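Local coordinates for protein adenylation domain (PDB 5N9X) that is an adenylation domain of the AMP-binding (ANL) family that binds adenosine-5'-triphosphate and threonine, at residues L86-R90 with A91-Y95. Sequence-based numbering, arbitrary orientation.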
loop_
_atom_site.group_PDB
_atom_site.type_symbol
_atom_site.label_atom_id
_atom_site.label_comp_id
_atom_site.label_asym_id
_atom_site.label_seq_id
_atom_site.Cartn_x
_atom_site.Cartn_y
_atom_site.Cartn_z
ATOM N N LEU A 86 7.559 8.809 15.481
ATOM C CA LEU A 86 9.003 8.980 15.617
ATOM C C LEU A 86 9.438 8.676 17.038
ATOM O O LEU A 86 10.432 7.999 17.252
ATOM C CB LEU A 86 9.427 10.386 15.235
ATOM C CG LEU A 86 9.227 10.744 13.774
ATOM C CD1 LEU A 86 9.329 12.252 13.560
ATOM C CD2 LEU A 86 10.249 10.020 12.943
ATOM N N GLY A 87 8.677 9.157 18.008
ATOM C CA GLY A 87 8.977 8.892 19.401
ATOM C C GLY A 87 9.014 7.398 19.691
ATOM O O GLY A 87 9.944 6.892 20.344
ATOM N N ILE A 88 8.012 6.689 19.186
ATOM C CA ILE A 88 7.974 5.234 19.305
ATOM C C ILE A 88 9.222 4.579 18.706
ATOM O O ILE A 88 9.807 3.676 19.312
ATOM C CB ILE A 88 6.684 4.654 18.639
ATOM C CG1 ILE A 88 5.448 5.047 19.448
ATOM C CG2 ILE A 88 6.767 3.159 18.487
ATOM C CD1 ILE A 88 4.119 4.722 18.766
ATOM N N LEU A 89 9.649 5.040 17.532
ATOM C CA LEU A 89 10.827 4.469 16.879
ATOM C C LEU A 89 12.113 4.823 17.635
ATOM O O LEU A 89 12.968 3.944 17.874
ATOM C CB LEU A 89 10.929 4.941 15.432
ATOM C CG LEU A 89 9.843 4.521 14.445
ATOM C CD1 LEU A 89 10.123 5.098 13.048
ATOM C CD2 LEU A 89 9.690 2.977 14.416
ATOM N N ARG A 90 12.243 6.104 18.005
ATOM C CA ARG A 90 13.371 6.553 18.812
ATOM C C ARG A 90 13.469 5.757 20.119
ATOM O O ARG A 90 14.571 5.411 20.534
ATOM C CB ARG A 90 13.291 8.061 19.087
ATOM C CG ARG A 90 14.344 8.568 20.075
ATOM C CD ARG A 90 15.735 8.413 19.522
ATOM N NE ARG A 90 16.777 8.741 20.496
ATOM C CZ ARG A 90 17.337 7.862 21.335
ATOM N NH1 ARG A 90 16.929 6.595 21.360
ATOM N NH2 ARG A 90 18.293 8.256 22.170
ATOM N N ALA A 91 12.338 5.406 20.725
ATOM C CA ALA A 91 12.362 4.573 21.939
ATOM C C ALA A 91 12.759 3.108 21.692
ATOM O O ALA A 91 12.716 2.279 22.606
ATOM C CB ALA A 91 11.011 4.609 22.624
ATOM N N GLY A 92 13.118 2.776 20.456
ATOM C CA GLY A 92 13.523 1.419 20.117
ATOM C C GLY A 92 12.381 0.432 19.893
ATOM O O GLY A 92 12.619 -0.765 19.745
ATOM N N ALA A 93 11.153 0.944 19.860
ATOM C CA ALA A 93 9.954 0.121 19.799
ATOM C C ALA A 93 9.385 0.099 18.398
ATOM O O ALA A 93 9.759 0.914 17.555
ATOM C CB ALA A 93 8.896 0.636 20.777
ATOM N N ALA A 94 8.466 -0.820 18.150
ATOM C CA ALA A 94 7.760 -0.836 16.878
ATOM C C ALA A 94 6.397 -0.208 17.069
ATOM O O ALA A 94 5.773 -0.384 18.128
ATOM C CB ALA A 94 7.626 -2.251 16.342
ATOM N N TYR A 95 5.925 0.535 16.070
ATOM C CA TYR A 95 4.541 1.008 16.127
ATOM C C TYR A 95 3.608 0.104 15.324
ATOM O O TYR A 95 3.973 -0.443 14.289
ATOM C CB TYR A 95 4.429 2.470 15.678
ATOM C CG TYR A 95 4.569 2.731 14.187
ATOM C CD1 TYR A 95 5.817 2.860 13.605
ATOM C CD2 TYR A 95 3.456 2.896 13.390
ATOM C CE1 TYR A 95 5.948 3.110 12.275
ATOM C CE2 TYR A 95 3.567 3.138 12.078
ATOM C CZ TYR A 95 4.816 3.250 11.509
ATOM O OH TYR A 95 4.938 3.514 10.167
HETATM O O HOH W 1 12.592 1.199 16.652
#
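Ile88 and Tyr95 meet where helix 79-90 has turned back into strand 94-97, their side chains crossing at about a right angle. With CG2 anti to the backbone N, the isoleucine sends this methyl to Tyr95 CB, 3.7 Å away, while Ile88 CD1 comes in beside it at 3.8 Å; the beta-branch thus supplies two apolar contacts at once. Ala93 CB, small enough for the tight bend, lies 4.0 Å from Ile88 CG2. The tyrosine ring is met more sparsely, by one methyl: Leu89 CD2 lies at its edge, in the ring plane, 4.0 Å from Tyr95 CD1. Beside the Leu89 side chain a water, within this buried contact, donates to both Leu89 O and Ala93 O. Ala91 N to Gly87 O (2.8 Å) is the last regular helical bond. Two others reach back into the final turn: Ala93 N to Ile88 O (3.1 Å), and Gly92 N to Leu89 O from well above the carbonyl plane. Positive phi (80°) suits Gly92, which lacks a side chain to hinder it. The Arg90 guanidinium is engaged outside the turn, by Glu54 (salt bridge) and Pro153 O (hydrogen bond). Those two bonds and Gly92 make a Schellman motif, ending the helix of beta-alpha-beta unit 70-74, 79-90, 94-97 in a parallel sheet.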